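Local coordinates for vacuolar-sorting protein BRO1 (Saccharomyces cerevisiae, PDB 1ZB1) that helps concentrate and sort cargo proteins into the intralumenal vesicles of multivesicular bodies and recruits the deubiquitinase DOA4 to endosomes, at residues 273-279 with 327-333; 257-263 with 279-283; 77-82 with 364-368; 191-195 with 213-217. The contacts are given in a common frame with arbitrary orientation. Residue numbers count along the deposited sequence, not the author numbering.

In the fold
The chain is the Bro1 domain, an elongated, mostly helical body whose sequence family is grouped in the TPR clan, and the part of the protein that may bind SNF7. Interactions 4, 2 and 1 lie on the same side of the chain's centre. Interaction 4, its centre about 15 Å from that of the chain, packs against interaction 2 through Ser215 and Arg216 on Leu258 and Ser259, their centres about 14 Å apart. Interactions 2 and 1, with centres about 11 Å apart, share Phe279 on helix 275-290, and Val333 touches Phe282. Interaction 3 lies across the centre, about 65 Å from interaction 1 between centres; its segments, 282 residues apart in sequence, bracket the other three contacts along the chain.

Interaction 1 of 4, residues 273-279 with 327-333; sequences VGEAIAF and ESVPAVV
An irregular segment, 327-333, largely extended but turning at Ala331 (phi/psi -57/-67), runs in the same direction as 273-279, along the N-terminal end of helix 275-290. The alpha carbons come closest at Gly274 and Val329, 4.8 Å apart. Gly274 is the N-cap residue, with phi/psi of 86/-48; a beta carbon there would jam against the preceding carbonyl and clash with Ser328 O, so glycine suits the place on both counts. Three apolar residues carry most of the contact. Val333 buries the largest area: in the m rotamer its CG1 comes within 3.2 Å of Ala278 CB, while its CB sits 3.7 Å from the centroid of the Phe279 ring, 19° off the ring normal, a CH-pi contact. Ala278 points its methyl toward the loop, where a larger residue would push it away. Val329 (t rotamer) places CG1 3.7 Å from Ala278 CB and 3.4 Å from Gly274 O. Pro330 adds its CD, 4.0 Å from Ala278 CB. The contact thus rests on close apolar packing, the loop between helices 303-322 and 349-371 lying over the start of helix 275-290. Around it, Val273 and Ile277 lean on Leu317 of helix 303-322, Ala276 and Phe279 touch Leu267 of helix 242-269, and from that same helix His263 meets the Phe279 face opposite Val333.

Interaction 2 of 4, residues 257-263 with 279-283; sequences SLSAYYH and FLDFS
Small residues let these helices approach closely. Segments 257-263 and 279-283 belong to the consecutive helices 242-269 and 275-290, which form an antiparallel alpha-hairpin: the axes pass 7.8 Å apart at a signed crossing angle of -162°, and the alpha carbons of Ser257 and Ser283 are just 4.3 Å apart. The central bump is the methyl of Ala260, which points into a hollow lined by Phe279, Phe282 and Ser283; its CB lies 3.7 Å from Phe279 O, 3.6 Å from Phe282 CD2 and 3.8 Å from Ser283 CB. A longer side chain would not fit at this spacing. Flanking it, Tyr261 (chi1 t) meets Leu280 at its ring edge, Tyr261 CD1 to Leu280 CD1 3.8 Å. One turn beyond Ala260, His263 (chi1 t) directs its ring edge at the face of Phe279 (chi1 -90°), a T-shaped pair with centroids 4.4 Å apart and planes at 66°. Both serines adopt t rotamers and bond reciprocally to main-chain carbonyls: Ser283 OG to Ser257 O at 2.8 Å, and Ser257 OG to Ser283 O at 2.9 Å. Serine therefore serves twice here, being small enough for the close approach and able to supply directional bonds that tie one backbone to the other inside an otherwise largely apolar interface.

Interaction 3 of 4, residues 77-82 with 364-368; sequences SFLEHL and YDSLY
A tyrosine hydroxyl bonds here to a carbonyl oxygen already engaged in the facing helix. Tyr368 OH donates to Phe78 O at 2.7 Å, while the same oxygen accepts the helical bond from Leu82 N at 3.0 Å. Segments 77-82 and 364-368 lie on helices 65-86 and 349-371, the second kinked where the backbone N atoms of 366 and 367 lack a bond to the preceding turn. Their axes stay 11.3 Å apart and cross at -41°, with alpha carbons nearest at Leu82 and Tyr368, 6.9 Å. Large rings fill so wide a gap. Phe78 (chi1 t) turns its edge to the face of Tyr364 (chi1 m), a T-shaped pair with centroids 5.1 Å apart and planes at 77°. Against Tyr368 (chi1 m) it is nearly parallel but slid aside, centroids 5.4 Å apart, so the three rings form an aromatic cluster. Leu367 CD2 borders Phe78 CE1 at 4.2 Å, and Leu82 CB touches Tyr368 CE2 at 3.9 Å. Leu52 of helix 46-58 also packs on Phe78 and Tyr364. Tyrosine suits position 368 because its length spans the gap, its ring stays in apolar company, and its buried hydroxyl finds an acceptor, joining an early helix to the last modelled one.

Interaction 4 of 4, residues 191-195 with 213-217; sequences QELFV and KLSRA
Both segments are regular helix, 191-195 on helix 176-198 and 213-217 on helix 208-230. They run antiparallel, crossing at -155° with axes 9.3 Å apart, as in an alpha-hairpin built from successive helices. The CA atoms of Val195 and Leu214 are nearest, 6.4 Å apart; at the other end of the contact the CA atoms of Gln191 and Ala217 lie 7.6 Å apart. Leu214, in the m,t rotamer, buries the most surface. It passes Val195 with its CB, 3.8 Å from Val195 CG2, and its fork suits the place: Leu214 CD1 goes to the Phe194 ring edge, 3.7 Å from Phe194 CE2, and Leu214 CD2 lies 3.6 Å from Gln191 NE2. Val195, beta-branched with chi1 t, also brings CG1 to 4.0 Å from Ser215 OG, whose hydroxyl bonds to Ile211 O. Ala217 is small enough for the amide of Gln191 to pass alongside, with NE2 3.7 Å from Ala217 CB. Gln191 (chi1 t, chi2 p) then donates from NE2 to Leu214 O at 3.1 Å, while its OE1 accepts from Ala343 N in the loop that follows helix 303-322. A buried amide can both donate and accept, so this glutamine links two helices and a distant loop, whereas the leucine, valine and phenylalanine supply the apolar grip.

Interaction 1 of 4, residues 273-279 with 327-333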
loop_
_atom_site.group_PDB
_atom_site.type_symbol
_atom_site.label_atom_id
_atom_site.label_comp_id
_atom_site.label_asym_id
_atom_site.label_seq_id
_atom_site.Cartn_x
_atom_site.Cartn_y
_atom_site.Cartn_z
ATOM N N VAL A 273 32.749 2.560 22.830
ATOM C CA VAL A 273 33.452 2.148 21.625
ATOM C C VAL A 273 33.762 0.664 21.784
ATOM O O VAL A 273 33.700 0.131 22.891
ATOM C CB VAL A 273 34.762 2.943 21.454
ATOM C CG1 VAL A 273 35.397 2.625 20.111
ATOM C CG2 VAL A 273 34.480 4.433 21.573
ATOM N N GLY A 274 34.095 -0.006 20.690
ATOM C CA GLY A 274 34.377 -1.424 20.778
ATOM C C GLY A 274 33.052 -2.143 20.658
ATOM O O GLY A 274 32.911 -3.106 19.903
ATOM N N GLU A 275 32.072 -1.671 21.421
ATOM C CA GLU A 275 30.736 -2.236 21.370
ATOM C C GLU A 275 30.133 -1.599 20.125
ATOM O O GLU A 275 29.417 -2.242 19.356
ATOM C CB GLU A 275 29.943 -1.843 22.619
ATOM C CG GLU A 275 28.587 -2.511 22.729
ATOM C CD GLU A 275 27.958 -2.327 24.099
ATOM O OE1 GLU A 275 27.711 -1.169 24.495
ATOM O OE2 GLU A 275 27.712 -3.344 24.782
ATOM N N ALA A 276 30.464 -0.325 19.929
ATOM C CA ALA A 276 30.002 0.441 18.781
ATOM C C ALA A 276 30.677 -0.107 17.529
ATOM O O ALA A 276 30.058 -0.217 16.471
ATOM C CB ALA A 276 30.352 1.911 18.960
ATOM N N ILE A 277 31.957 -0.442 17.659
ATOM C CA ILE A 277 32.722 -0.992 16.547
ATOM C C ILE A 277 32.086 -2.305 16.094
ATOM O O ILE A 277 32.061 -2.617 14.905
ATOM C CB ILE A 277 34.195 -1.241 16.964
ATOM C CG1 ILE A 277 34.883 0.100 17.230
ATOM C CG2 ILE A 277 34.931 -2.026 15.883
ATOM C CD1 ILE A 277 36.279 -0.024 17.803
ATOM N N ALA A 278 31.565 -3.066 17.050
ATOM C CA ALA A 278 30.923 -4.336 16.745
ATOM C C ALA A 278 29.660 -4.113 15.909
ATOM O O ALA A 278 29.352 -4.904 15.016
ATOM C CB ALA A 278 30.580 -5.071 18.039
ATOM N N PHE A 279 28.935 -3.033 16.195
ATOM C CA PHE A 279 27.718 -2.726 15.455
ATOM C C PHE A 279 28.000 -2.119 14.089
ATOM O O PHE A 279 27.216 -2.296 13.158
ATOM C CB PHE A 279 26.810 -1.806 16.275
ATOM C CG PHE A 279 25.848 -2.552 17.146
ATOM C CD1 PHE A 279 24.687 -3.099 16.606
ATOM C CD2 PHE A 279 26.121 -2.753 18.494
ATOM C CE1 PHE A 279 23.808 -3.841 17.398
ATOM C CE2 PHE A 279 25.253 -3.493 19.297
ATOM C CZ PHE A 279 24.093 -4.039 18.746
ATOM N N GLU A 327 39.353 -1.836 24.631
ATOM C CA GLU A 327 38.080 -2.469 24.955
ATOM C C GLU A 327 37.827 -3.622 23.994
ATOM O O GLU A 327 38.164 -3.543 22.813
ATOM C CB GLU A 327 36.934 -1.462 24.850
ATOM C CG GLU A 327 36.990 -0.337 25.865
ATOM C CD GLU A 327 35.800 0.597 25.758
ATOM O OE1 GLU A 327 34.655 0.117 25.899
ATOM O OE2 GLU A 327 36.008 1.808 25.532
ATOM N N SER A 328 37.233 -4.694 24.504
ATOM C CA SER A 328 36.942 -5.854 23.676
ATOM C C SER A 328 35.807 -5.548 22.705
ATOM O O SER A 328 35.052 -4.591 22.891
ATOM C CB SER A 328 36.568 -7.052 24.552
ATOM O OG SER A 328 35.435 -6.766 25.351
ATOM N N VAL A 329 35.700 -6.367 21.666
ATOM C CA VAL A 329 34.663 -6.202 20.657
ATOM C C VAL A 329 33.825 -7.473 20.590
ATOM O O VAL A 329 34.295 -8.510 20.123
ATOM C CB VAL A 329 35.282 -5.931 19.268
ATOM C CG1 VAL A 329 34.185 -5.791 18.225
ATOM C CG2 VAL A 329 36.134 -4.673 19.318
ATOM N N PRO A 330 32.572 -7.410 21.066
ATOM C CA PRO A 330 31.684 -8.577 21.049
ATOM C C PRO A 330 31.703 -9.301 19.703
ATOM O O PRO A 330 31.693 -8.666 18.645
ATOM C CB PRO A 330 30.321 -7.968 21.364
ATOM C CG PRO A 330 30.676 -6.857 22.299
ATOM C CD PRO A 330 31.879 -6.233 21.622
ATOM N N ALA A 331 31.741 -10.630 19.752
ATOM C CA ALA A 331 31.759 -11.444 18.540
ATOM C C ALA A 331 30.546 -11.122 17.676
ATOM O O ALA A 331 30.674 -10.576 16.578
ATOM C CB ALA A 331 31.764 -12.925 18.907
ATOM N N VAL A 332 29.367 -11.468 18.181
ATOM C CA VAL A 332 28.122 -11.212 17.473
ATOM C C VAL A 332 27.220 -10.353 18.352
ATOM O O VAL A 332 26.673 -10.828 19.348
ATOM C CB VAL A 332 27.389 -12.528 17.130
ATOM C CG1 VAL A 332 26.096 -12.226 16.385
ATOM C CG2 VAL A 332 28.291 -13.420 16.289
ATOM N N VAL A 333 27.079 -9.086 17.981
ATOM C CA VAL A 333 26.250 -8.154 18.732
ATOM C C VAL A 333 24.830 -8.681 18.879
ATOM O O VAL A 333 24.403 -9.562 18.133
ATOM C CB VAL A 333 26.183 -6.780 18.033
ATOM C CG1 VAL A 333 27.568 -6.183 17.934
ATOM C CG2 VAL A 333 25.575 -6.932 16.647
#

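Interaction 2 of 4, residues 257-263 with 279-283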
loop_
_atom_site.group_PDB
_atom_site.type_symbol
_atom_site.label_atom_id
_atom_site.label_comp_id
_atom_site.label_asym_id
_atom_site.label_seq_id
_atom_site.Cartn_x
_atom_site.Cartn_y
_atom_site.Cartn_z
ATOM N N SER A 257 20.985 -2.405 7.885
ATOM C CA SER A 257 22.313 -1.801 7.943
ATOM C C SER A 257 22.238 -0.396 8.532
ATOM O O SER A 257 23.024 -0.036 9.411
ATOM C CB SER A 257 22.928 -1.718 6.541
ATOM O OG SER A 257 24.130 -0.958 6.555
ATOM N N LEU A 258 21.288 0.390 8.036
ATOM C CA LEU A 258 21.101 1.762 8.493
ATOM C C LEU A 258 20.796 1.793 9.986
ATOM O O LEU A 258 21.224 2.701 10.702
ATOM C CB LEU A 258 19.957 2.421 7.720
ATOM C CG LEU A 258 19.960 3.949 7.693
ATOM C CD1 LEU A 258 21.176 4.424 6.907
ATOM C CD2 LEU A 258 18.677 4.467 7.049
ATOM N N SER A 259 20.053 0.793 10.446
ATOM C CA SER A 259 19.677 0.688 11.851
ATOM C C SER A 259 20.902 0.447 12.736
ATOM O O SER A 259 21.077 1.098 13.768
ATOM C CB SER A 259 18.681 -0.456 12.036
ATOM O OG SER A 259 18.283 -0.557 13.385
ATOM N N ALA A 260 21.739 -0.502 12.330
ATOM C CA ALA A 260 22.949 -0.836 13.074
ATOM C C ALA A 260 23.902 0.355 13.098
ATOM O O ALA A 260 24.525 0.640 14.118
ATOM C CB ALA A 260 23.633 -2.045 12.441
ATOM N N TYR A 261 24.014 1.041 11.967
ATOM C CA TYR A 261 24.879 2.207 11.859
ATOM C C TYR A 261 24.502 3.263 12.897
ATOM O O TYR A 261 25.339 3.699 13.691
ATOM C CB TYR A 261 24.779 2.801 10.451
ATOM C CG TYR A 261 25.390 4.184 10.289
ATOM C CD1 TYR A 261 26.737 4.421 10.582
ATOM C CD2 TYR A 261 24.626 5.249 9.824
ATOM C CE1 TYR A 261 27.298 5.684 10.412
ATOM C CE2 TYR A 261 25.175 6.512 9.650
ATOM C CZ TYR A 261 26.511 6.724 9.946
ATOM O OH TYR A 261 27.051 7.974 9.772
ATOM N N TYR A 262 23.237 3.669 12.900
ATOM C CA TYR A 262 22.802 4.689 13.844
ATOM C C TYR A 262 22.907 4.253 15.301
ATOM O O TYR A 262 23.211 5.071 16.166
ATOM C CB TYR A 262 21.391 5.161 13.495
ATOM C CG TYR A 262 21.412 6.180 12.382
ATOM C CD1 TYR A 262 21.783 7.500 12.632
ATOM C CD2 TYR A 262 21.130 5.813 11.065
ATOM C CE1 TYR A 262 21.876 8.428 11.603
ATOM C CE2 TYR A 262 21.223 6.730 10.030
ATOM C CZ TYR A 262 21.596 8.035 10.305
ATOM O OH TYR A 262 21.695 8.945 9.284
ATOM N N HIS A 263 22.680 2.974 15.579
ATOM C CA HIS A 263 22.798 2.496 16.949
ATOM C C HIS A 263 24.273 2.584 17.349
ATOM O O HIS A 263 24.605 2.787 18.521
ATOM C CB HIS A 263 22.301 1.054 17.070
ATOM C CG HIS A 263 22.401 0.497 18.456
ATOM N ND1 HIS A 263 23.389 -0.386 18.836
ATOM C CD2 HIS A 263 21.651 0.719 19.562
ATOM C CE1 HIS A 263 23.243 -0.684 20.115
ATOM N NE2 HIS A 263 22.196 -0.026 20.579
ATOM N N PHE A 279 28.935 -3.033 16.195
ATOM C CA PHE A 279 27.718 -2.726 15.455
ATOM C C PHE A 279 28.000 -2.119 14.089
ATOM O O PHE A 279 27.216 -2.296 13.158
ATOM C CB PHE A 279 26.810 -1.806 16.275
ATOM C CG PHE A 279 25.848 -2.552 17.146
ATOM C CD1 PHE A 279 24.687 -3.099 16.606
ATOM C CD2 PHE A 279 26.121 -2.753 18.494
ATOM C CE1 PHE A 279 23.808 -3.841 17.398
ATOM C CE2 PHE A 279 25.253 -3.493 19.297
ATOM C CZ PHE A 279 24.093 -4.039 18.746
ATOM N N LEU A 280 29.112 -1.402 13.963
ATOM C CA LEU A 280 29.470 -0.824 12.670
ATOM C C LEU A 280 29.902 -1.990 11.789
ATOM O O LEU A 280 29.729 -1.975 10.570
ATOM C CB LEU A 280 30.613 0.180 12.827
ATOM C CG LEU A 280 30.205 1.612 13.189
ATOM C CD1 LEU A 280 29.569 2.278 11.984
ATOM C CD2 LEU A 280 29.243 1.602 14.362
ATOM N N ASP A 281 30.460 -3.005 12.439
ATOM C CA ASP A 281 30.915 -4.218 11.775
ATOM C C ASP A 281 29.675 -4.880 11.176
ATOM O O ASP A 281 29.639 -5.201 9.987
ATOM C CB ASP A 281 31.563 -5.148 12.806
ATOM C CG ASP A 281 32.475 -6.178 12.177
ATOM O OD1 ASP A 281 31.993 -7.006 11.374
ATOM O OD2 ASP A 281 33.685 -6.161 12.493
ATOM N N PHE A 282 28.655 -5.064 12.013
ATOM C CA PHE A 282 27.402 -5.678 11.591
ATOM C C PHE A 282 26.738 -4.870 10.482
ATOM O O PHE A 282 26.204 -5.436 9.526
ATOM C CB PHE A 282 26.443 -5.795 12.778
ATOM C CG PHE A 282 25.108 -6.380 12.421
ATOM C CD1 PHE A 282 24.998 -7.712 12.028
ATOM C CD2 PHE A 282 23.956 -5.600 12.475
ATOM C CE1 PHE A 282 23.759 -8.260 11.694
ATOM C CE2 PHE A 282 22.712 -6.137 12.143
ATOM C CZ PHE A 282 22.614 -7.469 11.752
ATOM N N SER A 283 26.773 -3.549 10.617
ATOM C CA SER A 283 26.182 -2.663 9.627
ATOM C C SER A 283 26.795 -2.899 8.247
ATOM O O SER A 283 26.082 -3.017 7.251
ATOM C CB SER A 283 26.389 -1.204 10.034
ATOM O OG SER A 283 25.793 -0.323 9.098
#

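Interaction 3 of 4, residues 77-82 with 364-368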
loop_
_atom_site.group_PDB
_atom_site.type_symbol
_atom_site.label_atom_id
_atom_site.label_comp_id
_atom_site.label_asym_id
_atom_site.label_seq_id
_atom_site.Cartn_x
_atom_site.Cartn_y
_atom_site.Cartn_z
ATOM N N SER A 77 -19.921 4.224 -1.713
ATOM C CA SER A 77 -20.971 4.563 -0.753
ATOM C C SER A 77 -22.328 4.142 -1.298
ATOM O O SER A 77 -23.143 3.578 -0.572
ATOM C CB SER A 77 -20.988 6.068 -0.444
ATOM O OG SER A 77 -19.825 6.451 0.273
ATOM N N PHE A 78 -22.567 4.415 -2.577
ATOM C CA PHE A 78 -23.830 4.043 -3.212
ATOM C C PHE A 78 -24.038 2.541 -3.077
ATOM O O PHE A 78 -25.125 2.075 -2.733
ATOM C CB PHE A 78 -23.816 4.396 -4.702
ATOM C CG PHE A 78 -24.962 3.786 -5.467
ATOM C CD1 PHE A 78 -26.219 4.381 -5.456
ATOM C CD2 PHE A 78 -24.801 2.572 -6.132
ATOM C CE1 PHE A 78 -27.306 3.777 -6.096
ATOM C CE2 PHE A 78 -25.882 1.964 -6.773
ATOM C CZ PHE A 78 -27.136 2.567 -6.752
ATOM N N LEU A 79 -22.980 1.794 -3.377
ATOM C CA LEU A 79 -22.995 0.331 -3.313
ATOM C C LEU A 79 -23.215 -0.202 -1.905
ATOM O O LEU A 79 -23.943 -1.180 -1.714
ATOM C CB LEU A 79 -21.666 -0.224 -3.828
ATOM C CG LEU A 79 -21.443 -0.709 -5.261
ATOM C CD1 LEU A 79 -22.548 -0.284 -6.215
ATOM C CD2 LEU A 79 -20.087 -0.215 -5.700
ATOM N N GLU A 80 -22.563 0.421 -0.927
ATOM C CA GLU A 80 -22.683 -0.023 0.455
ATOM C C GLU A 80 -24.119 0.142 0.961
ATOM O O GLU A 80 -24.666 -0.762 1.602
ATOM C CB GLU A 80 -21.697 0.744 1.350
ATOM C CG GLU A 80 -21.590 0.189 2.762
ATOM C CD GLU A 80 -21.052 -1.235 2.797
ATOM O OE1 GLU A 80 -21.592 -2.106 2.076
ATOM O OE2 GLU A 80 -20.099 -1.488 3.558
ATOM N N HIS A 81 -24.729 1.288 0.674
ATOM C CA HIS A 81 -26.108 1.522 1.089
ATOM C C HIS A 81 -27.054 0.575 0.350
ATOM O O HIS A 81 -28.051 0.125 0.915
ATOM C CB HIS A 81 -26.529 2.972 0.818
ATOM C CG HIS A 81 -26.033 3.950 1.837
ATOM N ND1 HIS A 81 -25.055 4.884 1.561
ATOM C CD2 HIS A 81 -26.390 4.151 3.128
ATOM C CE1 HIS A 81 -24.833 5.617 2.638
ATOM N NE2 HIS A 81 -25.628 5.191 3.603
ATOM N N LEU A 82 -26.745 0.285 -0.914
ATOM C CA LEU A 82 -27.569 -0.621 -1.710
ATOM C C LEU A 82 -27.504 -2.008 -1.075
ATOM O O LEU A 82 -28.515 -2.708 -0.965
ATOM C CB LEU A 82 -27.051 -0.694 -3.153
ATOM C CG LEU A 82 -27.814 -1.606 -4.123
ATOM C CD1 LEU A 82 -29.269 -1.167 -4.228
ATOM C CD2 LEU A 82 -27.152 -1.556 -5.492
ATOM N N TYR A 364 -29.762 9.176 -3.200
ATOM C CA TYR A 364 -30.339 7.978 -3.808
ATOM C C TYR A 364 -31.481 7.261 -3.092
ATOM O O TYR A 364 -31.873 6.166 -3.493
ATOM C CB TYR A 364 -29.214 6.981 -4.105
ATOM C CG TYR A 364 -28.223 7.524 -5.098
ATOM C CD1 TYR A 364 -27.003 8.063 -4.686
ATOM C CD2 TYR A 364 -28.531 7.560 -6.454
ATOM C CE1 TYR A 364 -26.120 8.627 -5.606
ATOM C CE2 TYR A 364 -27.661 8.120 -7.377
ATOM C CZ TYR A 364 -26.462 8.652 -6.952
ATOM O OH TYR A 364 -25.612 9.206 -7.881
ATOM N N ASP A 365 -32.034 7.878 -2.055
ATOM C CA ASP A 365 -33.125 7.259 -1.309
ATOM C C ASP A 365 -34.323 6.833 -2.177
ATOM O O ASP A 365 -34.855 5.737 -2.011
ATOM C CB ASP A 365 -33.590 8.200 -0.193
ATOM C CG ASP A 365 -34.597 7.550 0.729
ATOM O OD1 ASP A 365 -35.813 7.732 0.515
ATOM O OD2 ASP A 365 -34.168 6.837 1.657
ATOM N N SER A 366 -34.746 7.695 -3.098
ATOM C CA SER A 366 -35.875 7.373 -3.973
ATOM C C SER A 366 -35.546 6.201 -4.897
ATOM O O SER A 366 -36.391 5.339 -5.156
ATOM C CB SER A 366 -36.266 8.596 -4.812
ATOM O OG SER A 366 -36.659 9.685 -3.988
ATOM N N LEU A 367 -34.319 6.178 -5.402
ATOM C CA LEU A 367 -33.890 5.101 -6.281
ATOM C C LEU A 367 -33.959 3.785 -5.509
ATOM O O LEU A 367 -34.532 2.807 -5.997
ATOM C CB LEU A 367 -32.466 5.368 -6.795
ATOM C CG LEU A 367 -31.863 4.345 -7.767
ATOM C CD1 LEU A 367 -30.740 4.985 -8.559
ATOM C CD2 LEU A 367 -31.361 3.131 -7.001
ATOM N N TYR A 368 -33.393 3.771 -4.302
ATOM C CA TYR A 368 -33.395 2.572 -3.456
ATOM C C TYR A 368 -34.818 2.078 -3.170
ATOM O O TYR A 368 -35.128 0.898 -3.361
ATOM C CB TYR A 368 -32.702 2.851 -2.113
ATOM C CG TYR A 368 -31.207 3.138 -2.178
ATOM C CD1 TYR A 368 -30.626 4.053 -1.298
ATOM C CD2 TYR A 368 -30.375 2.473 -3.080
ATOM C CE1 TYR A 368 -29.252 4.304 -1.307
ATOM C CE2 TYR A 368 -28.990 2.716 -3.099
ATOM C CZ TYR A 368 -28.442 3.635 -2.204
ATOM O OH TYR A 368 -27.086 3.890 -2.198
#

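Interaction 4 of 4, residues 191-195 with 213-217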
loop_
_atom_site.group_PDB
_atom_site.type_symbol
_atom_site.label_atom_id
_atom_site.label_comp_id
_atom_site.label_asym_id
_atom_site.label_seq_id
_atom_site.Cartn_x
_atom_site.Cartn_y
_atom_site.Cartn_z
ATOM N N GLN A 191 6.259 3.595 6.316
ATOM C CA GLN A 191 7.282 3.630 7.369
ATOM C C GLN A 191 8.596 4.148 6.777
ATOM O O GLN A 191 9.267 4.997 7.365
ATOM C CB GLN A 191 7.494 2.222 7.945
ATOM C CG GLN A 191 8.595 2.092 9.020
ATOM C CD GLN A 191 8.241 2.789 10.329
ATOM O OE1 GLN A 191 7.069 2.992 10.635
ATOM N NE2 GLN A 191 9.260 3.142 11.116
ATOM N N GLU A 192 8.953 3.633 5.605
ATOM C CA GLU A 192 10.179 4.049 4.934
ATOM C C GLU A 192 10.200 5.561 4.687
ATOM O O GLU A 192 11.211 6.224 4.940
ATOM C CB GLU A 192 10.332 3.290 3.612
ATOM C CG GLU A 192 11.432 3.817 2.710
ATOM C CD GLU A 192 11.619 2.972 1.461
ATOM O OE1 GLU A 192 10.621 2.423 0.947
ATOM O OE2 GLU A 192 12.765 2.874 0.982
ATOM N N LEU A 193 9.092 6.111 4.199
ATOM C CA LEU A 193 9.021 7.551 3.941
ATOM C C LEU A 193 9.130 8.348 5.245
ATOM O O LEU A 193 9.641 9.472 5.256
ATOM C CB LEU A 193 7.713 7.894 3.217
ATOM C CG LEU A 193 7.788 8.241 1.720
ATOM C CD1 LEU A 193 8.830 7.393 1.016
ATOM C CD2 LEU A 193 6.419 8.059 1.088
ATOM N N PHE A 194 8.663 7.760 6.343
ATOM C CA PHE A 194 8.729 8.432 7.642
ATOM C C PHE A 194 10.195 8.582 8.052
ATOM O O PHE A 194 10.612 9.634 8.550
ATOM C CB PHE A 194 7.969 7.628 8.700
ATOM C CG PHE A 194 7.833 8.342 10.018
ATOM C CD1 PHE A 194 6.962 9.419 10.153
ATOM C CD2 PHE A 194 8.591 7.954 11.117
ATOM C CE1 PHE A 194 6.847 10.102 11.368
ATOM C CE2 PHE A 194 8.485 8.630 12.337
ATOM C CZ PHE A 194 7.611 9.705 12.460
ATOM N N VAL A 195 10.974 7.524 7.843
ATOM C CA VAL A 195 12.399 7.549 8.163
ATOM C C VAL A 195 13.089 8.624 7.321
ATOM O O VAL A 195 13.824 9.462 7.846
ATOM C CB VAL A 195 13.070 6.189 7.867
ATOM C CG1 VAL A 195 14.582 6.319 7.981
ATOM C CG2 VAL A 195 12.562 5.136 8.839
ATOM N N LYS A 213 15.783 2.880 15.635
ATOM C CA LYS A 213 14.569 2.117 15.927
ATOM C C LYS A 213 13.589 2.129 14.755
ATOM O O LYS A 213 13.008 1.098 14.417
ATOM C CB LYS A 213 13.888 2.682 17.181
ATOM C CG LYS A 213 14.832 2.800 18.367
ATOM C CD LYS A 213 14.183 3.450 19.580
ATOM C CE LYS A 213 13.304 2.472 20.334
ATOM N NZ LYS A 213 12.942 3.012 21.674
ATOM N N LEU A 214 13.405 3.297 14.146
ATOM C CA LEU A 214 12.497 3.438 13.011
ATOM C C LEU A 214 13.012 2.662 11.804
ATOM O O LEU A 214 12.227 2.103 11.034
ATOM C CB LEU A 214 12.338 4.915 12.640
ATOM C CG LEU A 214 11.609 5.785 13.670
ATOM C CD1 LEU A 214 11.739 7.244 13.298
ATOM C CD2 LEU A 214 10.150 5.363 13.744
ATOM N N SER A 215 14.334 2.638 11.643
ATOM C CA SER A 215 14.955 1.924 10.541
ATOM C C SER A 215 14.767 0.432 10.730
ATOM O O SER A 215 14.524 -0.290 9.769
ATOM C CB SER A 215 16.450 2.246 10.462
ATOM O OG SER A 215 16.657 3.566 9.996
ATOM N N ARG A 216 14.869 -0.032 11.970
ATOM C CA ARG A 216 14.699 -1.449 12.231
ATOM C C ARG A 216 13.287 -1.868 11.853
ATOM O O ARG A 216 13.081 -2.940 11.287
ATOM C CB ARG A 216 14.952 -1.777 13.703
ATOM C CG ARG A 216 14.925 -3.269 13.978
ATOM C CD ARG A 216 16.009 -3.984 13.175
ATOM N NE ARG A 216 15.744 -5.410 13.004
ATOM C CZ ARG A 216 15.632 -6.282 14.001
ATOM N NH1 ARG A 216 15.762 -5.880 15.261
ATOM N NH2 ARG A 216 15.388 -7.559 13.737
ATOM N N ALA A 217 12.318 -1.016 12.163
ATOM C CA ALA A 217 10.930 -1.319 11.840
ATOM C C ALA A 217 10.744 -1.408 10.322
ATOM O O ALA A 217 10.023 -2.279 9.833
ATOM C CB ALA A 217 10.005 -0.255 12.438
#